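PDB 4NT1: accelerated cell death 11 from Arabidopsis thaliana, which selectively transfers ceramide-1-phosphate and phytoceramide-1-phosphate between membranes, without carrying ceramide or galactosylceramide, and acts as an intermediary regulator of phytoceramide levels. Local coordinates for residues Lys9-Ile14 with Asn167-Asp172; Lys20-Val25 with Ser187-Thr192. All coordinates share one frame; numbering follows the deposited sequence. Where two conformers were deposited one is given.

Interaction 1 (Lys9-Ile14 with Asn167-Asp172)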
loop_
_atom_site.group_PDB
_atom_site.type_symbol
_atom_site.label_atom_id
_atom_site.label_comp_id
_atom_site.label_asym_id
_atom_site.label_seq_id
_atom_site.Cartn_x
_atom_site.Cartn_y
_atom_site.Cartn_z
ATOM N N LYS A 9 -5.767 18.317 -1.108
ATOM C CA LYS A 9 -4.931 17.763 -0.044
ATOM C C LYS A 9 -4.855 16.237 -0.141
ATOM O O LYS A 9 -5.615 15.527 0.520
ATOM C CB LYS A 9 -5.469 18.173 1.327
ATOM C CG LYS A 9 -5.504 19.677 1.578
ATOM C CD LYS A 9 -4.106 20.280 1.571
ATOM C CE LYS A 9 -4.126 21.712 2.087
ATOM N NZ LYS A 9 -2.830 22.416 1.869
ATOM N N PRO A 10 -3.931 15.729 -0.967
ATOM C CA PRO A 10 -3.858 14.287 -1.247
ATOM C C PRO A 10 -3.647 13.413 -0.009
ATOM O O PRO A 10 -4.224 12.326 0.057
ATOM C CB PRO A 10 -2.665 14.167 -2.210
ATOM C CG PRO A 10 -1.924 15.475 -2.094
ATOM C CD PRO A 10 -2.958 16.500 -1.758
ATOM N N LEU A 11 -2.833 13.857 0.948
ATOM C CA LEU A 11 -2.640 13.081 2.172
ATOM C C LEU A 11 -3.926 13.001 2.977
ATOM O O LEU A 11 -4.153 12.040 3.702
ATOM C CB LEU A 11 -1.558 13.695 3.059
ATOM C CG LEU A 11 -0.117 13.270 2.794
ATOM C CD1 LEU A 11 0.804 13.840 3.872
ATOM C CD2 LEU A 11 -0.028 11.757 2.755
ATOM N N ARG A 12 -4.746 14.042 2.889
ATOM C CA ARG A 12 -5.984 14.077 3.657
ATOM C C ARG A 12 -7.043 13.179 3.006
ATOM O O ARG A 12 -7.836 12.549 3.696
ATOM C CB ARG A 12 -6.484 15.520 3.795
ATOM C CG ARG A 12 -5.405 16.462 4.328
ATOM C CD ARG A 12 -5.936 17.840 4.731
ATOM N NE ARG A 12 -4.830 18.707 5.143
ATOM C CZ ARG A 12 -4.965 19.889 5.736
ATOM N NH1 ARG A 12 -6.172 20.376 6.007
ATOM N NH2 ARG A 12 -3.882 20.584 6.064
ATOM N N LYS A 13 -7.036 13.101 1.679
ATOM C CA LYS A 13 -7.928 12.171 0.983
ATOM C C LYS A 13 -7.532 10.738 1.333
ATOM O O LYS A 13 -8.386 9.874 1.549
ATOM C CB LYS A 13 -7.858 12.383 -0.529
ATOM C CG LYS A 13 -8.412 13.739 -0.972
ATOM C CD LYS A 13 -8.220 13.940 -2.463
ATOM C CE LYS A 13 -8.884 12.829 -3.253
ATOM N NZ LYS A 13 -8.574 12.901 -4.710
ATOM N N ILE A 14 -6.229 10.492 1.385
ATOM C CA ILE A 14 -5.729 9.188 1.803
ATOM C C ILE A 14 -6.132 8.848 3.241
ATOM O O ILE A 14 -6.640 7.760 3.506
ATOM C CB ILE A 14 -4.208 9.105 1.662
ATOM C CG1 ILE A 14 -3.837 8.997 0.181
ATOM C CG2 ILE A 14 -3.676 7.915 2.443
ATOM C CD1 ILE A 14 -2.336 9.229 -0.091
ATOM N N ASN A 167 6.010 19.391 0.019
ATOM C CA ASN A 167 5.516 20.383 -0.926
ATOM C C ASN A 167 4.605 19.744 -1.971
ATOM O O ASN A 167 3.543 20.277 -2.295
ATOM C CB ASN A 167 6.679 21.110 -1.601
ATOM C CG ASN A 167 6.214 22.219 -2.521
ATOM O OD1 ASN A 167 5.803 23.286 -2.067
ATOM N ND2 ASN A 167 6.280 21.973 -3.825
ATOM N N MET A 168 5.025 18.595 -2.489
ATOM C CA MET A 168 4.238 17.844 -3.461
ATOM C C MET A 168 2.901 17.408 -2.871
ATOM O O MET A 168 1.903 17.303 -3.589
ATOM C CB MET A 168 5.003 16.607 -3.928
ATOM C CG MET A 168 6.197 16.889 -4.821
ATOM S SD MET A 168 7.000 15.356 -5.320
ATOM C CE MET A 168 8.227 15.153 -4.051
ATOM N N LEU A 169 2.885 17.153 -1.567
ATOM C CA LEU A 169 1.665 16.717 -0.882
ATOM C C LEU A 169 0.862 17.887 -0.301
ATOM O O LEU A 169 -0.185 17.686 0.310
ATOM C CB LEU A 169 2.001 15.722 0.227
ATOM C CG LEU A 169 2.846 14.531 -0.228
ATOM C CD1 LEU A 169 3.320 13.725 0.971
ATOM C CD2 LEU A 169 2.076 13.668 -1.218
ATOM N N LYS A 170 1.366 19.100 -0.482
ATOM C CA LYS A 170 0.646 20.300 -0.067
ATOM C C LYS A 170 0.410 20.364 1.445
ATOM O O LYS A 170 -0.664 20.765 1.886
ATOM C CB LYS A 170 -0.700 20.379 -0.800
ATOM C CG LYS A 170 -0.598 20.252 -2.315
ATOM C CD LYS A 170 0.132 21.441 -2.915
ATOM C CE LYS A 170 0.198 21.352 -4.435
ATOM N NZ LYS A 170 0.835 22.562 -5.039
ATOM N N GLU A 171 1.407 19.972 2.235
ATOM C CA GLU A 171 1.294 20.017 3.694
ATOM C C GLU A 171 2.566 20.573 4.328
ATOM O O GLU A 171 3.639 20.477 3.744
ATOM C CB GLU A 171 1.048 18.613 4.255
ATOM C CG GLU A 171 -0.192 17.892 3.721
ATOM C CD GLU A 171 -1.488 18.457 4.273
ATOM O OE1 GLU A 171 -1.424 19.404 5.086
ATOM O OE2 GLU A 171 -2.571 17.954 3.894
ATOM N N ASP A 172 2.458 21.132 5.530
ATOM C CA ASP A 172 3.658 21.427 6.306
ATOM C C ASP A 172 3.963 20.250 7.234
ATOM O O ASP A 172 3.184 19.299 7.303
ATOM C CB ASP A 172 3.553 22.756 7.073
ATOM C CG ASP A 172 2.351 22.817 7.993
ATOM O OD1 ASP A 172 1.972 21.779 8.578
ATOM O OD2 ASP A 172 1.787 23.922 8.142
#
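K9 reaches across to K170, where the opening turn of helix 10-25 meets the Schellman motif that ends helix 162-168 in the all-helical GLTP fold. A bend at chi2 (-64°) turns the K9 chain toward the other segment, and NZ gives a hydrogen bond of 2.7 Å to the carbonyl O of K170. K170, with positive phi, has left the helical path, and its carbonyl is within reach of the lysine. The long aliphatic part of K9 lies beside E171, with CD 3.6 Å from OE2.

P10 suits the first turn of a helix, where its missing N-H costs no backbone bond. Its ring rests on the chain at L169, CD lying 3.7 Å from the L169 O.

L11 supplies the apolar layer beneath. Its CD1 meets L169 CD1 at 3.8 Å, and L169 also leans on L47 of helix 34-51, so two leucines suit this buried spot. The CG of E171 borders the same methyl of L11.

R12 then forms a two-nitrogen salt bridge with E171, a buried acid; the next residue, D172, caps helix 173-199 through OD1 to the N of A175. An arginine fits because it can satisfy both oxygens of that carboxylate at once, side-on, with the two planes only 14° apart. Its extended chain also touches A175 and H179, while K9 CE lies over one guanidinium face near the rim. The R12 NE to E171 OE2 hydrogen bond is 2.7 Å, somewhat tilted from the guanidinium plane. The one from R12 NH2 to E171 OE1 is straighter and spans 2.9 Å, each oxygen using its syn lone pair.

Interaction 2 (Lys20-Val25 with Ser187-Thr192)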
loop_
_atom_site.group_PDB
_atom_site.type_symbol
_atom_site.label_atom_id
_atom_site.label_comp_id
_atom_site.label_asym_id
_atom_site.label_seq_id
_atom_site.Cartn_x
_atom_site.Cartn_y
_atom_site.Cartn_z
ATOM N N LYS A 20 -12.048 5.187 6.973
ATOM C CA LYS A 20 -13.311 4.500 6.700
ATOM C C LYS A 20 -13.143 2.984 6.617
ATOM O O LYS A 20 -13.975 2.236 7.124
ATOM C CB LYS A 20 -13.947 5.007 5.403
ATOM C CG LYS A 20 -14.487 6.425 5.492
ATOM C CD LYS A 20 -15.020 6.859 4.136
ATOM C CE LYS A 20 -15.488 8.306 4.169
ATOM N NZ LYS A 20 -14.337 9.246 4.282
ATOM N N LEU A 21 -12.072 2.537 5.964
ATOM C CA LEU A 21 -11.788 1.112 5.859
ATOM C C LEU A 21 -11.475 0.531 7.237
ATOM O O LEU A 21 -11.925 -0.566 7.550
ATOM C CB LEU A 21 -10.651 0.848 4.859
ATOM C CG LEU A 21 -11.053 1.143 3.406
ATOM C CD1 LEU A 21 -9.839 1.086 2.443
ATOM C CD2 LEU A 21 -12.146 0.177 2.963
ATOM N N ALA A 22 -10.730 1.269 8.063
ATOM C CA ALA A 22 -10.415 0.789 9.420
ATOM C C ALA A 22 -11.693 0.635 10.253
ATOM O O ALA A 22 -11.873 -0.345 10.981
ATOM C CB ALA A 22 -9.441 1.727 10.108
ATOM N N ILE A 23 -12.583 1.610 10.135
ATOM C CA ILE A 23 -13.887 1.532 10.803
ATOM C C ILE A 23 -14.660 0.281 10.397
ATOM O O ILE A 23 -15.245 -0.395 11.246
ATOM C CB ILE A 23 -14.740 2.779 10.527
ATOM C CG1 ILE A 23 -14.113 4.001 11.194
ATOM C CG2 ILE A 23 -16.180 2.556 10.990
ATOM C CD1 ILE A 23 -14.733 5.332 10.752
ATOM N N ILE A 24 -14.667 -0.025 9.099
ATOM C CA ILE A 24 -15.327 -1.226 8.598
ATOM C C ILE A 24 -14.694 -2.508 9.150
ATOM O O ILE A 24 -15.398 -3.405 9.615
ATOM C CB ILE A 24 -15.316 -1.269 7.051
ATOM C CG1 ILE A 24 -16.215 -0.162 6.479
ATOM C CG2 ILE A 24 -15.755 -2.659 6.549
ATOM C CD1 ILE A 24 -15.996 0.085 4.969
ATOM N N VAL A 25 -13.368 -2.605 9.111
ATOM C CA VAL A 25 -12.734 -3.833 9.581
ATOM C C VAL A 25 -12.890 -4.004 11.082
ATOM O O VAL A 25 -12.814 -5.119 11.586
ATOM C CB VAL A 25 -11.238 -3.945 9.207
ATOM C CG1 VAL A 25 -11.058 -3.957 7.688
ATOM C CG2 VAL A 25 -10.432 -2.850 9.869
ATOM N N SER A 187 -4.265 1.941 8.464
ATOM C CA SER A 187 -3.802 0.892 7.563
ATOM C C SER A 187 -3.361 -0.352 8.319
ATOM O O SER A 187 -3.472 -1.470 7.806
ATOM C CB SER A 187 -2.682 1.398 6.640
ATOM O OG SER A 187 -1.495 1.675 7.363
ATOM N N ALA A 188 -2.877 -0.178 9.543
ATOM C CA ALA A 188 -2.358 -1.333 10.275
ATOM C C ALA A 188 -3.410 -2.426 10.469
ATOM O O ALA A 188 -3.172 -3.573 10.099
ATOM C CB ALA A 188 -1.713 -0.921 11.606
ATOM N N PRO A 189 -4.587 -2.081 11.025
ATOM C CA PRO A 189 -5.622 -3.114 11.175
ATOM C C PRO A 189 -6.136 -3.646 9.834
ATOM O O PRO A 189 -6.512 -4.811 9.754
ATOM C CB PRO A 189 -6.760 -2.388 11.920
ATOM C CG PRO A 189 -6.471 -0.933 11.765
ATOM C CD PRO A 189 -4.990 -0.792 11.619
ATOM N N LEU A 190 -6.173 -2.795 8.810
ATOM C CA LEU A 190 -6.585 -3.224 7.473
ATOM C C LEU A 190 -5.629 -4.270 6.895
ATOM O O LEU A 190 -6.052 -5.303 6.346
ATOM C CB LEU A 190 -6.665 -2.003 6.539
ATOM C CG LEU A 190 -6.939 -2.326 5.070
ATOM C CD1 LEU A 190 -8.282 -3.010 4.954
ATOM C CD2 LEU A 190 -6.868 -1.043 4.221
ATOM N N ILE A 191 -4.337 -3.993 7.020
ATOM C CA ILE A 191 -3.309 -4.898 6.527
ATOM C C ILE A 191 -3.366 -6.231 7.272
ATOM O O ILE A 191 -3.223 -7.290 6.673
ATOM C CB ILE A 191 -1.922 -4.252 6.642
ATOM C CG1 ILE A 191 -1.775 -3.169 5.570
ATOM C CG2 ILE A 191 -0.805 -5.306 6.530
ATOM C CD1 ILE A 191 -0.737 -2.121 5.896
ATOM N N THR A 192 -3.581 -6.178 8.581
ATOM C CA THR A 192 -3.724 -7.398 9.384
ATOM C C THR A 192 -4.980 -8.160 8.958
ATOM O O THR A 192 -4.973 -9.384 8.842
ATOM C CB THR A 192 -3.849 -7.049 10.886
ATOM O OG1 THR A 192 -2.630 -6.443 11.341
ATOM C CG2 THR A 192 -4.110 -8.292 11.708
#
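The pyrrolidine ring of P189, puckered rather than truly flat, is met obliquely at CB and CG by V25 and A22, both methyls coming from the same side of its mean plane. A22 CB approaches P189 CG at 4.3 Å, and V25 CG2 approaches P189 CB at 4.2 Å. P189 has no N-H to give to the preceding turn, and helix 173-199 is kinked there.

L190 sits beside it and carries the rest of the contact with a branched tip. With CG anti to the backbone N (chi1 174°), its two methyls are shared between two neighbours: CD1 meets V25 CG1 at 4.0 Å, and CD2 meets L21 CD1 at 4.1 Å. V25 was modelled in two conformers, so its contacts describe one of them. L21 extends the apolar layer to V32 and to A40 of helix 34-51, which suits a buried leucine, and V25 also touches Y193. The small side chain of A22 suits the point of closest backbone approach, its CA being 5.9 Å from that of L190.

The contact is apolar throughout, so it relies on the fit of methyls and ring. With the axes 8.5 Å apart and crossing at 52°, it is plain helix-to-helix packing between helices 10-25 and 173-199 in the all-helical GLTP fold.

How the interactions relate
Both interactions use helix 10-25, interaction 1 at its start and interaction 2 at its end, with centres about 21 Å apart and nearest atoms about 7 Å apart. Their partners are consecutive in the chain: the close of helix 162-168 with the turn after it, then helix 173-199. Both are partly buried, but interaction 1 lies farther from the chain centre, about 17 Å against about 12 Å. Interaction 1 joins a helix start to an interhelical turn, where charged side chains and a backbone carbonyl sit over a small leucine layer. Interaction 2, between two helix flanks, is made of aliphatic side chains alone.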